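Local coordinates for Tol-Pal system protein TolB (Acinetobacter baumannii, PDB 7MX5) that probably serves as the periplasmic component of the Tol-Pal system, helping outer membrane invagination during cell division and the upkeep of outer membrane integrity, at residues Ile331-Ile334 with Asn335-Ile338; Pro175-Thr178 with Pro179-Lys183; Ser220-Asp224 with Gly225-Leu229. All blocks are in the same frame, centred on the assembly; numbering follows the deposited sequence.

Interaction 1: residues Ile331-Ile334 with Asn335-Ile338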
loop_
_atom_site.group_PDB
_atom_site.type_symbol
_atom_site.label_atom_id
_atom_site.label_comp_id
_atom_site.label_asym_id
_atom_site.label_seq_id
_atom_site.Cartn_x
_atom_site.Cartn_y
_atom_site.Cartn_z
ATOM N N ILE A 331 1.572 -12.775 -7.944
ATOM C CA ILE A 331 0.473 -12.025 -8.540
ATOM C C ILE A 331 -0.211 -12.932 -9.552
ATOM O O ILE A 331 0.429 -13.406 -10.498
ATOM C CB ILE A 331 0.957 -10.731 -9.211
ATOM C CG1 ILE A 331 1.745 -9.869 -8.224
ATOM C CG2 ILE A 331 -0.223 -9.954 -9.780
ATOM C CD1 ILE A 331 0.952 -9.452 -7.009
ATOM N N GLN A 332 -1.504 -13.172 -9.357
ATOM C CA GLN A 332 -2.306 -13.948 -10.293
ATOM C C GLN A 332 -3.313 -13.037 -10.979
ATOM O O GLN A 332 -4.019 -12.271 -10.314
ATOM C CB GLN A 332 -3.036 -15.096 -9.592
ATOM C CG GLN A 332 -3.802 -15.997 -10.554
ATOM C CD GLN A 332 -4.599 -17.077 -9.851
ATOM O OE1 GLN A 332 -4.046 -18.084 -9.407
ATOM N NE2 GLN A 332 -5.909 -16.880 -9.758
ATOM N N ASP A 333 -3.373 -13.120 -12.305
ATOM C CA ASP A 333 -4.389 -12.410 -13.066
ATOM C C ASP A 333 -5.712 -13.157 -12.955
ATOM O O ASP A 333 -5.771 -14.368 -13.180
ATOM C CB ASP A 333 -3.966 -12.279 -14.528
ATOM C CG ASP A 333 -4.663 -11.134 -15.237
ATOM O OD1 ASP A 333 -5.828 -11.309 -15.650
ATOM O OD2 ASP A 333 -4.045 -10.057 -15.378
ATOM N N ILE A 334 -6.774 -12.431 -12.599
ATOM C CA ILE A 334 -8.069 -13.073 -12.397
ATOM C C ILE A 334 -8.674 -13.497 -13.731
ATOM O O ILE A 334 -9.285 -14.567 -13.839
ATOM C CB ILE A 334 -9.006 -12.136 -11.612
ATOM C CG1 ILE A 334 -8.550 -12.036 -10.155
ATOM C CG2 ILE A 334 -10.446 -12.622 -11.685
ATOM C CD1 ILE A 334 -9.016 -10.782 -9.452
ATOM N N ASN A 335 -8.500 -12.676 -14.770
ATOM C CA ASN A 335 -9.104 -12.978 -16.064
ATOM C C ASN A 335 -8.496 -14.227 -16.692
ATOM O O ASN A 335 -9.213 -15.046 -17.279
ATOM C CB ASN A 335 -8.948 -11.783 -17.006
ATOM C CG ASN A 335 -10.213 -10.959 -17.117
ATOM O OD1 ASN A 335 -10.860 -10.653 -16.114
ATOM N ND2 ASN A 335 -10.576 -10.593 -18.342
ATOM N N THR A 336 -7.177 -14.395 -16.574
ATOM C CA THR A 336 -6.466 -15.452 -17.280
ATOM C C THR A 336 -5.915 -16.547 -16.379
ATOM O O THR A 336 -5.634 -17.642 -16.875
ATOM C CB THR A 336 -5.306 -14.856 -18.090
ATOM O OG1 THR A 336 -4.285 -14.393 -17.197
ATOM C CG2 THR A 336 -5.793 -13.690 -18.936
ATOM N N GLY A 337 -5.751 -16.288 -15.084
ATOM C CA GLY A 337 -5.194 -17.278 -14.185
ATOM C C GLY A 337 -3.686 -17.376 -14.190
ATOM O O GLY A 337 -3.139 -18.265 -13.528
ATOM N N ILE A 338 -2.996 -16.494 -14.910
ATOM C CA ILE A 338 -1.540 -16.545 -14.983
ATOM C C ILE A 338 -0.961 -16.079 -13.653
ATOM O O ILE A 338 -1.229 -14.960 -13.199
ATOM C CB ILE A 338 -1.018 -15.693 -16.146
ATOM C CG1 ILE A 338 -1.623 -16.162 -17.471
ATOM C CG2 ILE A 338 0.498 -15.753 -16.208
ATOM C CD1 ILE A 338 -1.509 -17.653 -17.708
#
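Asp333 lays its carboxylate over the start of the turn that follows strand 328-333, with OD1 facing the backbone of Asn335 and Thr336. The turn joins the third strand of a four-stranded antiparallel blade of the beta-propeller to its outermost strand, 339-344. With CG anti to the backbone N (chi1 -158°), the carboxylate swings forward along the chain, and OD1 comes 3.1 Å from Asn335 N in a weak, bent hydrogen bond. A second weak bond reaches OD1 from Thr336 N, at 3.5 Å, so one oxygen gathers two successive amides. The other oxygen, OD2, forms a salt bridge with Lys315 of the adjacent strand 315-320, which probably fixes the rotation of the carboxylate and favours its ionised form.

Thr336 closes in from further round the turn, its OG1 lying 3.4 Å from Asp333 CB. The same hydroxyl oxygen accepts a weak hydrogen bond from the backbone N of Ile338. Stronger bonds between main-chain atoms pull the ends of the turn together: Gly337 N donates to Asp333 O at 2.7 Å, and Asp333 N donates to Ile338 O at 3.0 Å. Gly337 has positive phi (82°), where a side chain would press against the preceding carbonyl oxygen. Gln332 runs extended on its way to Leu297 O, which accepts from NE2, and passes its CG by the carbonyl oxygen of Gly337. Its own backbone adds a CA-H...O contact, with Gln332 CA 3.3 Å from Ile338 O, the same oxygen that accepts from Asp333 N.

Interaction 2: residues Pro175-Thr178 with Pro179-Lys183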
loop_
_atom_site.group_PDB
_atom_site.type_symbol
_atom_site.label_atom_id
_atom_site.label_comp_id
_atom_site.label_asym_id
_atom_site.label_seq_id
_atom_site.Cartn_x
_atom_site.Cartn_y
_atom_site.Cartn_z
ATOM N N PRO A 175 -4.370 -4.471 10.681
ATOM C CA PRO A 175 -5.006 -3.185 10.360
ATOM C C PRO A 175 -5.712 -3.270 9.013
ATOM O O PRO A 175 -5.150 -3.766 8.033
ATOM C CB PRO A 175 -3.837 -2.192 10.326
ATOM C CG PRO A 175 -2.609 -2.958 10.708
ATOM C CD PRO A 175 -2.903 -4.413 10.591
ATOM N N ALA A 176 -6.954 -2.793 8.975
ATOM C CA ALA A 176 -7.772 -2.831 7.770
ATOM C C ALA A 176 -8.356 -1.451 7.517
ATOM O O ALA A 176 -8.903 -0.826 8.431
ATOM C CB ALA A 176 -8.892 -3.867 7.890
ATOM N N TRP A 177 -8.246 -0.984 6.277
ATOM C CA TRP A 177 -8.678 0.356 5.910
ATOM C C TRP A 177 -10.153 0.359 5.533
ATOM O O TRP A 177 -10.615 -0.516 4.793
ATOM C CB TRP A 177 -7.841 0.889 4.748
ATOM C CG TRP A 177 -6.504 1.410 5.159
ATOM C CD1 TRP A 177 -5.315 0.745 5.103
ATOM C CD2 TRP A 177 -6.214 2.708 5.689
ATOM N NE1 TRP A 177 -4.302 1.549 5.566
ATOM C CE2 TRP A 177 -4.828 2.759 5.933
ATOM C CE3 TRP A 177 -6.993 3.832 5.981
ATOM C CZ2 TRP A 177 -4.203 3.889 6.455
ATOM C CZ3 TRP A 177 -6.372 4.953 6.499
ATOM C CH2 TRP A 177 -4.990 4.973 6.730
ATOM N N THR A 178 -10.885 1.343 6.045
ATOM C CA THR A 178 -12.262 1.539 5.632
ATOM C C THR A 178 -12.298 2.031 4.182
ATOM O O THR A 178 -11.341 2.654 3.712
ATOM C CB THR A 178 -12.955 2.528 6.577
ATOM O OG1 THR A 178 -14.082 1.893 7.196
ATOM C CG2 THR A 178 -13.415 3.780 5.854
ATOM N N PRO A 179 -13.377 1.728 3.444
ATOM C CA PRO A 179 -13.388 2.002 1.991
ATOM C C PRO A 179 -12.947 3.404 1.592
ATOM O O PRO A 179 -12.226 3.550 0.598
ATOM C CB PRO A 179 -14.852 1.754 1.602
ATOM C CG PRO A 179 -15.402 0.873 2.653
ATOM C CD PRO A 179 -14.557 0.965 3.884
ATOM N N ASP A 180 -13.360 4.438 2.321
ATOM C CA ASP A 180 -12.950 5.800 2.008
ATOM C C ASP A 180 -11.727 6.246 2.804
ATOM O O ASP A 180 -11.398 7.437 2.795
ATOM C CB ASP A 180 -14.118 6.772 2.221
ATOM C CG ASP A 180 -14.702 6.703 3.622
ATOM O OD1 ASP A 180 -13.941 6.530 4.593
ATOM O OD2 ASP A 180 -15.939 6.825 3.752
ATOM N N ALA A 181 -11.059 5.319 3.495
ATOM C CA ALA A 181 -9.814 5.569 4.221
ATOM C C ALA A 181 -9.961 6.631 5.306
ATOM O O ALA A 181 -8.967 7.234 5.722
ATOM C CB ALA A 181 -8.680 5.952 3.262
ATOM N N LYS A 182 -11.183 6.876 5.780
ATOM C CA LYS A 182 -11.387 7.812 6.879
ATOM C C LYS A 182 -11.235 7.153 8.240
ATOM O O LYS A 182 -10.870 7.824 9.211
ATOM C CB LYS A 182 -12.773 8.456 6.782
ATOM C CG LYS A 182 -12.786 9.815 6.106
ATOM C CD LYS A 182 -13.931 9.919 5.113
ATOM C CE LYS A 182 -13.968 11.287 4.453
ATOM N NZ LYS A 182 -15.349 11.663 4.042
ATOM N N LYS A 183 -11.507 5.854 8.330
ATOM C CA LYS A 183 -11.387 5.111 9.572
ATOM C C LYS A 183 -10.491 3.901 9.349
ATOM O O LYS A 183 -10.317 3.428 8.223
ATOM C CB LYS A 183 -12.759 4.662 10.094
ATOM C CG LYS A 183 -13.699 5.809 10.425
ATOM C CD LYS A 183 -14.919 5.322 11.187
ATOM C CE LYS A 183 -15.721 6.487 11.744
ATOM N NZ LYS A 183 -16.719 6.996 10.764
#
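Thr178 opens the turn that follows strand 172-177 and packs on its later residues with most of its side chain. The turn, type I from Thr178 to Ala181, connects the innermost pair of strands, 172-177 and 183-188, in a four-stranded beta-propeller blade. Thr178 CB sits 3.2 Å from Lys183 O and also faces Lys183 CB. From there the side chain divides. Thr178 OG1 lies 3.5 Å from Pro179 CD, beside the ring of the next residue, while the methyl CG2 reaches forward to Asp180 OD1. The Thr178 and Asp180 side chains lie alongside each other and point the same way.

Asp180 OD1 is also the acceptor of an Asx turn: Lys182 N donates to it at 3.0 Å, meeting its anti lone pair, on the side away from OD2. A chi1 of 56° sets the carboxylate between its own backbone N and carbonyl carbon, which brings OD1 round to the amide two residues on. The beta turn itself is closed by Ala181 N, which donates to Thr178 O at 2.7 Å. Behind it a bond from Thr178 N to Lys183 O, 3.1 Å long, joins the two sides of the connection.

Trp177 completes the packing from the other side of the strand end. Its indole is wedged among Ile154, Leu201 and Pro399, and NE1 makes a weak hydrogen bond to Ala396 O, near the C-terminus. The six-membered ring of Trp177 reaches the turn, where CE3 touches Ala181 CB at 3.8 Å, and the carbonyl oxygen of Ala181 lies at the ring edge, close to its plane, 3.5 Å from CZ3.

Interaction 3: residues Ser220-Asp224 with Gly225-Leu229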
loop_
_atom_site.group_PDB
_atom_site.type_symbol
_atom_site.label_atom_id
_atom_site.label_comp_id
_atom_site.label_asym_id
_atom_site.label_seq_id
_atom_site.Cartn_x
_atom_site.Cartn_y
_atom_site.Cartn_z
ATOM N N SER A 220 -12.072 -6.947 7.317
ATOM C CA SER A 220 -12.112 -6.462 5.946
ATOM C C SER A 220 -13.488 -5.862 5.703
ATOM O O SER A 220 -14.499 -6.445 6.103
ATOM C CB SER A 220 -11.826 -7.581 4.939
ATOM O OG SER A 220 -11.942 -7.110 3.607
ATOM N N PHE A 221 -13.521 -4.706 5.048
ATOM C CA PHE A 221 -14.733 -3.905 4.944
ATOM C C PHE A 221 -15.318 -3.971 3.541
ATOM O O PHE A 221 -14.585 -4.000 2.547
ATOM C CB PHE A 221 -14.450 -2.453 5.327
ATOM C CG PHE A 221 -14.236 -2.258 6.795
ATOM C CD1 PHE A 221 -15.312 -2.233 7.666
ATOM C CD2 PHE A 221 -12.958 -2.121 7.309
ATOM C CE1 PHE A 221 -15.119 -2.063 9.021
ATOM C CE2 PHE A 221 -12.760 -1.950 8.660
ATOM C CZ PHE A 221 -13.842 -1.921 9.519
ATOM N N SER A 222 -16.647 -3.998 3.478
ATOM C CA SER A 222 -17.349 -4.046 2.207
ATOM C C SER A 222 -17.128 -2.752 1.425
ATOM O O SER A 222 -17.026 -1.673 2.014
ATOM C CB SER A 222 -18.841 -4.255 2.437
ATOM O OG SER A 222 -19.264 -5.528 1.987
ATOM N N PRO A 223 -17.039 -2.837 0.096
ATOM C CA PRO A 223 -16.919 -1.606 -0.704
ATOM C C PRO A 223 -18.068 -0.634 -0.495
ATOM O O PRO A 223 -17.857 0.583 -0.577
ATOM C CB PRO A 223 -16.875 -2.120 -2.149
ATOM C CG PRO A 223 -16.477 -3.548 -2.061
ATOM C CD PRO A 223 -16.824 -4.060 -0.696
ATOM N N ASP A 224 -19.276 -1.128 -0.226
ATOM C CA ASP A 224 -20.420 -0.250 -0.002
ATOM C C ASP A 224 -20.418 0.387 1.382
ATOM O O ASP A 224 -21.310 1.191 1.676
ATOM C CB ASP A 224 -21.732 -1.015 -0.229
ATOM C CG ASP A 224 -21.904 -2.206 0.708
ATOM O OD1 ASP A 224 -21.162 -2.318 1.706
ATOM O OD2 ASP A 224 -22.797 -3.039 0.442
ATOM N N GLY A 225 -19.448 0.051 2.232
ATOM C CA GLY A 225 -19.388 0.613 3.565
ATOM C C GLY A 225 -20.471 0.138 4.504
ATOM O O GLY A 225 -20.732 0.794 5.515
ATOM N N LYS A 226 -21.110 -0.995 4.203
ATOM C CA LYS A 226 -22.223 -1.485 5.002
ATOM C C LYS A 226 -21.922 -2.762 5.770
ATOM O O LYS A 226 -22.654 -3.080 6.712
ATOM C CB LYS A 226 -23.451 -1.729 4.111
ATOM C CG LYS A 226 -23.826 -0.549 3.231
ATOM C CD LYS A 226 -25.335 -0.422 3.099
ATOM C CE LYS A 226 -25.730 0.953 2.590
ATOM N NZ LYS A 226 -26.306 1.800 3.672
ATOM N N SER A 227 -20.876 -3.499 5.401
ATOM C CA SER A 227 -20.605 -4.790 6.013
ATOM C C SER A 227 -19.113 -4.947 6.268
ATOM O O SER A 227 -18.283 -4.226 5.708
ATOM C CB SER A 227 -21.113 -5.943 5.136
ATOM O OG SER A 227 -22.483 -5.770 4.816
ATOM N N MET A 228 -18.786 -5.910 7.126
ATOM C CA MET A 228 -17.406 -6.227 7.462
ATOM C C MET A 228 -17.267 -7.731 7.644
ATOM O O MET A 228 -18.105 -8.366 8.289
ATOM C CB MET A 228 -16.959 -5.503 8.740
ATOM C CG MET A 228 -15.670 -6.043 9.343
ATOM S SD MET A 228 -15.380 -5.475 11.029
ATOM C CE MET A 228 -15.924 -6.916 11.945
ATOM N N LEU A 229 -16.211 -8.295 7.067
ATOM C CA LEU A 229 -15.870 -9.694 7.264
ATOM C C LEU A 229 -14.798 -9.823 8.339
ATOM O O LEU A 229 -13.972 -8.927 8.529
ATOM C CB LEU A 229 -15.374 -10.334 5.965
ATOM C CG LEU A 229 -16.410 -10.590 4.871
ATOM C CD1 LEU A 229 -15.720 -10.751 3.528
ATOM C CD2 LEU A 229 -17.254 -11.811 5.192
HETATM O O HOH W 1 -23.029 -4.947 2.555
#
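With chi1 of -73° in Phe221 and 166° in Met228, the ring and the thioether chain turn toward each other from a non-hydrogen-bonded pair whose side chains leave on the same face of the hairpin. The Met228 CB packs 3.8 Å from Phe221 CD1, and farther out Met228 SD lies 4.6 Å from the ring centroid of Phe221, oblique to the ring, as a Met-aromatic contact. This pair covers strand 195-200 of the preceding blade through Leu198 and Ile196. Leu229 and Ser220 point to the reverse face, toward strand 263-265.

At the turn, Asp224 CG stands between its backbone N and carbonyl carbon (chi1 61°), which brings OD1 forward to the amide of Lys226. Asp224 OD1 accepts from Lys226 N at 2.8 Å, met from above the carboxylate plane. A water donates to Asp224 OD2 and also bonds Ser227 OG, linking the two side chains. At positive phi, Gly225 N donates to Ser222 O at 3.0 Å and closes a type I turn. Beyond it Ser222 N bonds Ser227 O, and Ser220 and Leu229 form a hydrogen-bonded antiparallel pair. Such a hairpin links the first two strands of a WD40-like beta-propeller blade.

How the interactions relate
All three contacts are strand connections within blades of the beta-propeller, but at different places. Interactions 2 and 3 both join the first and second strands of their blades, whereas interaction 1 joins the third and fourth. The former two are direct neighbours: Pro179 CG of interaction 2 rests 3.1 Å from Ser222 O of interaction 3, and Pro179 also packs on Phe221. Interaction 1 stands apart, its nearest atoms about 17 Å from interaction 2 and about 13 Å from interaction 3. Interaction 2 is a surface contact; the other two are partly buried. In each an aspartate oxygen accepts from the main chain, through two weak bonds in interaction 1 and one firmer bond in 2 and 3, which add aromatic packing.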